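Local structure of outer surface protein (Bacillus cereus ATCC 14579, 1X7F) at residues E36-K40 / E41-A45; L154-I157 / L158-A162; Y183-F186 / I187-E191. The protein is of unknown function but is probably a 6-phospho-N-acetylmuramidase, cleaving glycosides of 6-phosphorylated N-acetylmuramic acid during cell-wall sugar recycling. One frame throughout, in Å; residues are numbered along the deposited sequence.

Contact 1 of 3, residues E36-K40 / E41-A45; sequences EHSTK and EKDMA
Thr39 and Lys42 illustrate how a chain enters a helix: Thr39 sits at the N-cap of helix 40-51, and its OG1 accepts a weak but nearly straight bond of 3.5 Å from Lys42 N (N-H...O angle 173°). Here the loop after strand 28-33 runs into the helix, a beta-to-alpha connection of the N-terminal (beta/alpha)8 domain. The threonine hydroxyl can face the first turn because OG1 lies between the backbone N and the carbonyl carbon (chi1 64°). The firm part is the backbone, where Asp43 N donates to Thr39 O and Met44 N reaches Lys40 O at 2.9 Å. The methionine side chain packs against the same carbonyl, its CG 3.1 Å from Lys40 O; a bend at chi3 (-71°) brings CE back to 3.9 Å from Lys40 CG. Both residues continue on to helix 74-85, Lys40 touching Ile79 and Met44 touching His82. The buried Asp43 and Ser38 are joined through a shared partner, the hydroxyl of Tyr253, to which OD1 and OG are each hydrogen-bonded.

The solvent side is looser. The exposed Glu41 folds back at chi2, its OE2 coming to 3.2 Å from Thr39 CB, and a water bound to Thr39 OG1 at 2.7 Å donates to the same OE2. Its other oxygen, OE1, meets the extended Lys40 chain at a slant, 3.4 Å from CE. An acidic group beside the first turn would probably interact favourably with the helix dipole. The chemistry suggests a helix start held mainly by backbone bonds and the Tyr253 bridge, with capping hydroxyl, water and carboxylate a softer, hydrated supplement.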
loop_
_atom_site.group_PDB
_atom_site.type_symbol
_atom_site.label_atom_id
_atom_site.label_comp_id
_atom_site.label_asym_id
_atom_site.label_seq_id
_atom_site.Cartn_x
_atom_site.Cartn_y
_atom_site.Cartn_z
ATOM N N GLU A 36 -15.036 5.880 20.427
ATOM C CA GLU A 36 -15.481 6.980 21.295
ATOM C C GLU A 36 -15.964 8.194 20.498
ATOM O O GLU A 36 -16.754 8.991 20.999
ATOM C CB GLU A 36 -14.396 7.376 22.303
ATOM C CG GLU A 36 -13.191 8.086 21.710
ATOM C CD GLU A 36 -12.011 8.087 22.653
ATOM O OE1 GLU A 36 -11.343 7.036 22.761
ATOM O OE2 GLU A 36 -11.750 9.137 23.280
ATOM N N HIS A 37 -15.498 8.311 19.255
ATOM C CA HIS A 37 -15.927 9.389 18.360
ATOM C C HIS A 37 -17.107 8.995 17.466
ATOM O O HIS A 37 -17.431 9.712 16.512
ATOM C CB HIS A 37 -14.756 9.854 17.488
ATOM C CG HIS A 37 -13.591 10.377 18.266
ATOM N ND1 HIS A 37 -13.736 11.228 19.343
ATOM C CD2 HIS A 37 -12.260 10.179 18.117
ATOM C CE1 HIS A 37 -12.543 11.523 19.829
ATOM N NE2 HIS A 37 -11.630 10.906 19.099
ATOM N N SER A 38 -17.745 7.866 17.784
ATOM C CA SER A 38 -18.819 7.310 16.960
ATOM C C SER A 38 -19.821 6.491 17.792
ATOM O O SER A 38 -19.895 6.651 19.018
ATOM C CB SER A 38 -18.212 6.463 15.832
ATOM O OG SER A 38 -19.200 6.044 14.908
ATOM N N THR A 39 -20.616 5.654 17.121
ATOM C CA THR A 39 -21.484 4.686 17.795
ATOM C C THR A 39 -21.097 3.270 17.394
ATOM O O THR A 39 -20.511 3.066 16.341
ATOM C CB THR A 39 -22.981 4.929 17.472
ATOM O OG1 THR A 39 -23.213 4.727 16.069
ATOM C CG2 THR A 39 -23.384 6.387 17.736
ATOM N N LYS A 40 -21.421 2.294 18.237
ATOM C CA LYS A 40 -21.106 0.894 17.950
ATOM C C LYS A 40 -21.799 0.413 16.668
ATOM O O LYS A 40 -21.251 -0.409 15.948
ATOM C CB LYS A 40 -21.447 -0.013 19.142
ATOM C CG LYS A 40 -22.935 -0.216 19.378
ATOM C CD LYS A 40 -23.213 -0.947 20.675
ATOM C CE LYS A 40 -24.707 -0.994 20.945
ATOM N NZ LYS A 40 -24.991 -1.551 22.286
ATOM N N GLU A 41 -22.985 0.956 16.391
ATOM C CA GLU A 41 -23.770 0.621 15.203
ATOM C C GLU A 41 -23.015 0.941 13.916
ATOM O O GLU A 41 -22.807 0.060 13.083
ATOM C CB GLU A 41 -25.116 1.356 15.204
ATOM C CG GLU A 41 -26.054 1.001 16.352
ATOM C CD GLU A 41 -25.811 1.844 17.592
ATOM O OE1 GLU A 41 -25.823 1.280 18.704
ATOM O OE2 GLU A 41 -25.608 3.069 17.458
ATOM N N LYS A 42 -22.601 2.195 13.761
ATOM C CA LYS A 42 -21.876 2.626 12.562
ATOM C C LYS A 42 -20.481 2.016 12.447
ATOM O O LYS A 42 -19.944 1.909 11.342
ATOM C CB LYS A 42 -21.799 4.155 12.483
ATOM C CG LYS A 42 -23.159 4.847 12.332
ATOM C CD LYS A 42 -23.009 6.230 11.698
ATOM C CE LYS A 42 -22.429 7.252 12.666
ATOM N NZ LYS A 42 -23.426 7.677 13.695
ATOM N N ASP A 43 -19.893 1.634 13.581
ATOM C CA ASP A 43 -18.587 0.964 13.586
ATOM C C ASP A 43 -18.748 -0.480 13.105
ATOM O O ASP A 43 -17.912 -0.992 12.351
ATOM C CB ASP A 43 -17.962 0.955 14.987
ATOM C CG ASP A 43 -17.307 2.275 15.366
ATOM O OD1 ASP A 43 -16.884 3.051 14.470
ATOM O OD2 ASP A 43 -17.159 2.603 16.566
ATOM N N MET A 44 -19.813 -1.128 13.572
ATOM C CA MET A 44 -20.117 -2.507 13.195
ATOM C C MET A 44 -20.540 -2.590 11.733
ATOM O O MET A 44 -20.117 -3.490 11.019
ATOM C CB MET A 44 -21.163 -3.130 14.139
ATOM C CG MET A 44 -20.603 -3.425 15.528
ATOM S SD MET A 44 -21.616 -4.428 16.615
ATOM C CE MET A 44 -22.959 -3.308 17.037
ATOM N N ALA A 45 -21.354 -1.635 11.290
ATOM C CA ALA A 45 -21.715 -1.516 9.880
ATOM C C ALA A 45 -20.472 -1.330 8.973
ATOM O O ALA A 45 -20.391 -1.905 7.881
ATOM C CB ALA A 45 -22.724 -0.387 9.685
HETATM O O HOH W 1 -25.613 5.055 14.982
#

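Contact 2 of 3, residues L154-I157 / L158-A162; sequences LENI and LSHQA
Asn156 O is gripped twice by one residue, Ser159, whose OG donates to it at 2.7 Å and whose backbone N donates at 3.2 Å. This double hold belongs to the C-terminal end of helix 153-157, where the chain passes through a type I beta turn from Ile157 to His160 on its way to strand 167-170 of the parallel sheet. The two donors use the carbonyl differently: the hydroxyl is tilted only 18° from its plane, whereas the N-H stands well above it. The serine hydroxyl gets there by lying between its own N and carbonyl carbon (chi1 79°).

Leu158 N to Leu154 O is a helical bond of 2.8 Å, nearly linear. Ser159 N also makes a weak bond to Glu155 O, and His160 N a weak one to Ile157 O, which closes the turn. Past the turn, Ala162 CB comes to 4.3 Å from Ile157 CG2. Helix 129-134 also packs here, Ile157 meeting Glu131 while His160 and Ala162 meet Ala132. The amide of Asn156 and the imidazole of His160 are turned 68° apart; the amide's ND2 is bonded to Asp127 O. The ring lies with Ile157 O at its edge, near its plane, and His160 CD2 comes to 3.1 Å from Asn156 O.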
loop_
_atom_site.group_PDB
_atom_site.type_symbol
_atom_site.label_atom_id
_atom_site.label_comp_id
_atom_site.label_asym_id
_atom_site.label_seq_id
_atom_site.Cartn_x
_atom_site.Cartn_y
_atom_site.Cartn_z
ATOM N N LEU A 154 14.940 -3.238 17.188
ATOM C CA LEU A 154 14.829 -4.698 17.096
ATOM C C LEU A 154 16.061 -5.447 17.599
ATOM O O LEU A 154 15.925 -6.431 18.337
ATOM C CB LEU A 154 14.502 -5.133 15.662
ATOM C CG LEU A 154 13.055 -4.996 15.183
ATOM C CD1 LEU A 154 12.975 -5.224 13.676
ATOM C CD2 LEU A 154 12.149 -5.970 15.925
ATOM N N GLU A 155 17.242 -4.971 17.197
ATOM C CA GLU A 155 18.530 -5.557 17.597
ATOM C C GLU A 155 18.656 -5.613 19.116
ATOM O O GLU A 155 19.258 -6.536 19.666
ATOM C CB GLU A 155 19.693 -4.737 17.021
ATOM C CG GLU A 155 19.564 -4.373 15.544
ATOM C CD GLU A 155 19.996 -5.486 14.603
ATOM O OE1 GLU A 155 20.769 -6.375 15.024
ATOM O OE2 GLU A 155 19.569 -5.464 13.430
ATOM N N ASN A 156 18.077 -4.610 19.773
ATOM C CA ASN A 156 18.041 -4.499 21.226
ATOM C C ASN A 156 17.070 -5.525 21.828
ATOM O O ASN A 156 17.461 -6.331 22.678
ATOM C CB ASN A 156 17.654 -3.062 21.606
ATOM C CG ASN A 156 17.809 -2.774 23.085
ATOM O OD1 ASN A 156 18.770 -3.206 23.732
ATOM N ND2 ASN A 156 16.865 -2.013 23.628
ATOM N N ILE A 157 15.821 -5.501 21.353
ATOM C CA ILE A 157 14.759 -6.415 21.798
ATOM C C ILE A 157 15.143 -7.889 21.635
ATOM O O ILE A 157 14.955 -8.684 22.556
ATOM C CB ILE A 157 13.418 -6.109 21.060
ATOM C CG1 ILE A 157 12.909 -4.710 21.417
ATOM C CG2 ILE A 157 12.351 -7.162 21.384
ATOM C CD1 ILE A 157 11.821 -4.197 20.492
ATOM N N LEU A 158 15.692 -8.235 20.472
ATOM C CA LEU A 158 16.056 -9.622 20.166
ATOM C C LEU A 158 17.344 -10.104 20.850
ATOM O O LEU A 158 17.612 -11.311 20.886
ATOM C CB LEU A 158 16.132 -9.844 18.653
ATOM C CG LEU A 158 14.862 -9.527 17.848
ATOM C CD1 LEU A 158 15.164 -9.501 16.368
ATOM C CD2 LEU A 158 13.737 -10.506 18.148
ATOM N N SER A 159 18.135 -9.172 21.387
ATOM C CA SER A 159 19.339 -9.525 22.152
ATOM C C SER A 159 18.968 -10.092 23.521
ATOM O O SER A 159 19.786 -10.755 24.178
ATOM C CB SER A 159 20.288 -8.332 22.303
ATOM O OG SER A 159 19.860 -7.448 23.323
ATOM N N HIS A 160 17.736 -9.816 23.949
ATOM C CA HIS A 160 17.151 -10.469 25.119
ATOM C C HIS A 160 16.406 -11.728 24.652
ATOM O O HIS A 160 16.177 -11.900 23.455
ATOM C CB HIS A 160 16.217 -9.507 25.870
ATOM C CG HIS A 160 16.820 -8.159 26.133
ATOM N ND1 HIS A 160 17.803 -7.952 27.079
ATOM C CD2 HIS A 160 16.580 -6.950 25.570
ATOM C CE1 HIS A 160 18.142 -6.674 27.086
ATOM N NE2 HIS A 160 17.414 -6.044 26.179
ATOM N N GLN A 161 16.058 -12.618 25.579
ATOM C CA GLN A 161 15.281 -13.806 25.221
ATOM C C GLN A 161 13.856 -13.425 24.815
ATOM O O GLN A 161 12.966 -13.259 25.657
ATOM C CB GLN A 161 15.297 -14.843 26.346
ATOM C CG GLN A 161 16.353 -15.946 26.173
ATOM C CD GLN A 161 17.792 -15.460 26.354
ATOM O OE1 GLN A 161 18.242 -14.536 25.667
ATOM N NE2 GLN A 161 18.518 -16.101 27.264
ATOM N N ALA A 162 13.666 -13.278 23.504
ATOM C CA ALA A 162 12.414 -12.772 22.950
ATOM C C ALA A 162 11.846 -13.699 21.882
ATOM O O ALA A 162 12.587 -14.225 21.048
ATOM C CB ALA A 162 12.623 -11.380 22.373
#

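Contact 3 of 3, residues Y183-F186 / I187-E191; sequences YDYF and IRCSE
Helix 183-195, one of the helices of the N-terminal (beta/alpha)8 (TIM) barrel, begins with two regular turns that show how i to i+4 spacing pairs aromatic rings with their successors. Backbone bonds run from Ile187 N to Tyr183 O, Arg188 N to Asp184 O and Cys189 N to Tyr185 O, and on this ladder the side chains meet in steps. Ile187 lays CG1 over one face of the Tyr183 ring in a CH-pi contact, 3.8 Å from the centroid and displaced toward the rim, while its CD1 approaches the phenol oxygen, which is itself hydrogen-bonded to Tyr374 OH.

Two residues on, Cys189 SG sits over a face of the Tyr185 ring, a sulfur-aromatic contact with SG 3.4 Å from CE2. Arg188 comes to the same ring at its edge, NH2 being 3.3 Å from Tyr185 CD1 with the guanidinium plane 76° from the ring, so this is no cation-pi stack. A bend at chi3 (-49°) folds the guanidinium back over Tyr185 CA. Its NE forms a salt bridge to Asp150, and the phenol of Tyr185 is held by Ser148 O and Asp150 N, tying the helix to the segment that carries both residues.

On the buried side Phe186 stacks with His171, and His171 NE2 is hydrogen-bonded to Ser190 OG, which lies over the centre of the Phe186 ring. Ser190 also doubles the helical bond: its N and OG reach Phe186 O from opposite faces of the carbonyl plane, at 3.0 and 2.7 Å respectively.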
loop_
_atom_site.group_PDB
_atom_site.type_symbol
_atom_site.label_atom_id
_atom_site.label_comp_id
_atom_site.label_asym_id
_atom_site.label_seq_id
_atom_site.Cartn_x
_atom_site.Cartn_y
_atom_site.Cartn_z
ATOM N N TYR A 183 10.402 10.085 2.140
ATOM C CA TYR A 183 10.558 8.805 1.487
ATOM C C TYR A 183 11.789 8.000 1.931
ATOM O O TYR A 183 11.662 6.844 2.315
ATOM C CB TYR A 183 10.542 8.945 -0.048
ATOM C CG TYR A 183 10.541 7.592 -0.708
ATOM C CD1 TYR A 183 9.389 6.808 -0.709
ATOM C CD2 TYR A 183 11.699 7.076 -1.293
ATOM C CE1 TYR A 183 9.379 5.564 -1.301
ATOM C CE2 TYR A 183 11.703 5.819 -1.893
ATOM C CZ TYR A 183 10.546 5.074 -1.888
ATOM O OH TYR A 183 10.535 3.837 -2.464
ATOM N N ASP A 184 12.976 8.583 1.847
ATOM C CA ASP A 184 14.184 7.812 2.170
ATOM C C ASP A 184 14.203 7.343 3.631
ATOM O O ASP A 184 14.643 6.229 3.912
ATOM C CB ASP A 184 15.465 8.585 1.820
ATOM C CG ASP A 184 15.683 8.734 0.306
ATOM O OD1 ASP A 184 15.180 7.912 -0.508
ATOM O OD2 ASP A 184 16.376 9.664 -0.161
ATOM N N TYR A 185 13.739 8.191 4.550
ATOM C CA TYR A 185 13.657 7.821 5.963
ATOM C C TYR A 185 12.695 6.642 6.156
ATOM O O TYR A 185 13.014 5.677 6.857
ATOM C CB TYR A 185 13.260 9.034 6.835
ATOM C CG TYR A 185 13.092 8.722 8.309
ATOM C CD1 TYR A 185 14.196 8.686 9.164
ATOM C CD2 TYR A 185 11.827 8.461 8.852
ATOM C CE1 TYR A 185 14.052 8.403 10.512
ATOM C CE2 TYR A 185 11.670 8.166 10.207
ATOM C CZ TYR A 185 12.786 8.130 11.026
ATOM O OH TYR A 185 12.649 7.840 12.363
ATOM N N PHE A 186 11.522 6.738 5.528
ATOM C CA PHE A 186 10.482 5.707 5.577
ATOM C C PHE A 186 10.983 4.334 5.117
ATOM O O PHE A 186 10.617 3.300 5.690
ATOM C CB PHE A 186 9.291 6.161 4.727
ATOM C CG PHE A 186 8.340 5.053 4.347
ATOM C CD1 PHE A 186 7.285 4.703 5.190
ATOM C CD2 PHE A 186 8.495 4.365 3.151
ATOM C CE1 PHE A 186 6.412 3.692 4.850
ATOM C CE2 PHE A 186 7.612 3.341 2.799
ATOM C CZ PHE A 186 6.571 3.010 3.654
ATOM N N ILE A 187 11.811 4.335 4.072
ATOM C CA ILE A 187 12.422 3.117 3.548
ATOM C C ILE A 187 13.442 2.522 4.524
ATOM O O ILE A 187 13.393 1.326 4.799
ATOM C CB ILE A 187 13.039 3.389 2.145
ATOM C CG1 ILE A 187 11.943 3.721 1.104
ATOM C CG2 ILE A 187 13.960 2.236 1.697
ATOM C CD1 ILE A 187 11.002 2.559 0.694
ATOM N N ARG A 188 14.361 3.339 5.039
ATOM C CA ARG A 188 15.315 2.870 6.059
ATOM C C ARG A 188 14.589 2.172 7.219
ATOM O O ARG A 188 14.966 1.066 7.607
ATOM C CB ARG A 188 16.204 4.011 6.600
ATOM C CG ARG A 188 17.285 4.499 5.632
ATOM C CD ARG A 188 18.389 5.382 6.253
ATOM N NE ARG A 188 17.867 6.479 7.073
ATOM C CZ ARG A 188 17.514 7.691 6.620
ATOM N NH1 ARG A 188 17.622 8.005 5.331
ATOM N NH2 ARG A 188 17.060 8.605 7.468
ATOM N N CYS A 189 13.554 2.825 7.749
ATOM C CA CYS A 189 12.727 2.284 8.832
ATOM C C CYS A 189 12.120 0.938 8.474
ATOM O O CYS A 189 12.239 -0.023 9.232
ATOM C CB CYS A 189 11.585 3.243 9.183
ATOM S SG CYS A 189 12.055 4.762 10.025
ATOM N N SER A 190 11.450 0.889 7.326
ATOM C CA SER A 190 10.798 -0.331 6.849
ATOM C C SER A 190 11.776 -1.477 6.535
ATOM O O SER A 190 11.433 -2.642 6.721
ATOM C CB SER A 190 9.922 -0.022 5.633
ATOM O OG SER A 190 9.061 1.062 5.898
ATOM N N GLU A 191 12.974 -1.137 6.060
ATOM C CA GLU A 191 14.023 -2.128 5.766
ATOM C C GLU A 191 14.613 -2.796 7.013
ATOM O O GLU A 191 15.153 -3.896 6.930
ATOM C CB GLU A 191 15.145 -1.505 4.931
ATOM C CG GLU A 191 14.894 -1.568 3.433
ATOM C CD GLU A 191 15.942 -0.832 2.619
ATOM O OE1 GLU A 191 16.071 -1.134 1.410
ATOM O OE2 GLU A 191 16.630 0.050 3.181
#

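The three contacts follow one another along the chain and all belong to the N-terminal domain, on the helices and connections around the parallel sheet. Contact 1 opens helix 40-51, which follows strand 28-33; contact 2 closes helix 153-157, before strand 167-170; contact 3 lies at the start of helix 183-195, before strand 201-204. Contacts 2 and 3 lie on the same side of the chain's centre without touching, centres 21 Å apart and nearest atoms about 7 Å, whereas contact 1 is remote, its centre 38 Å from contact 2 and 34 Å from contact 3. Together they sample an N-cap, a C-terminal turn and the first turns of a helix, local solutions by which the N-terminal (beta/alpha)8 barrel is built.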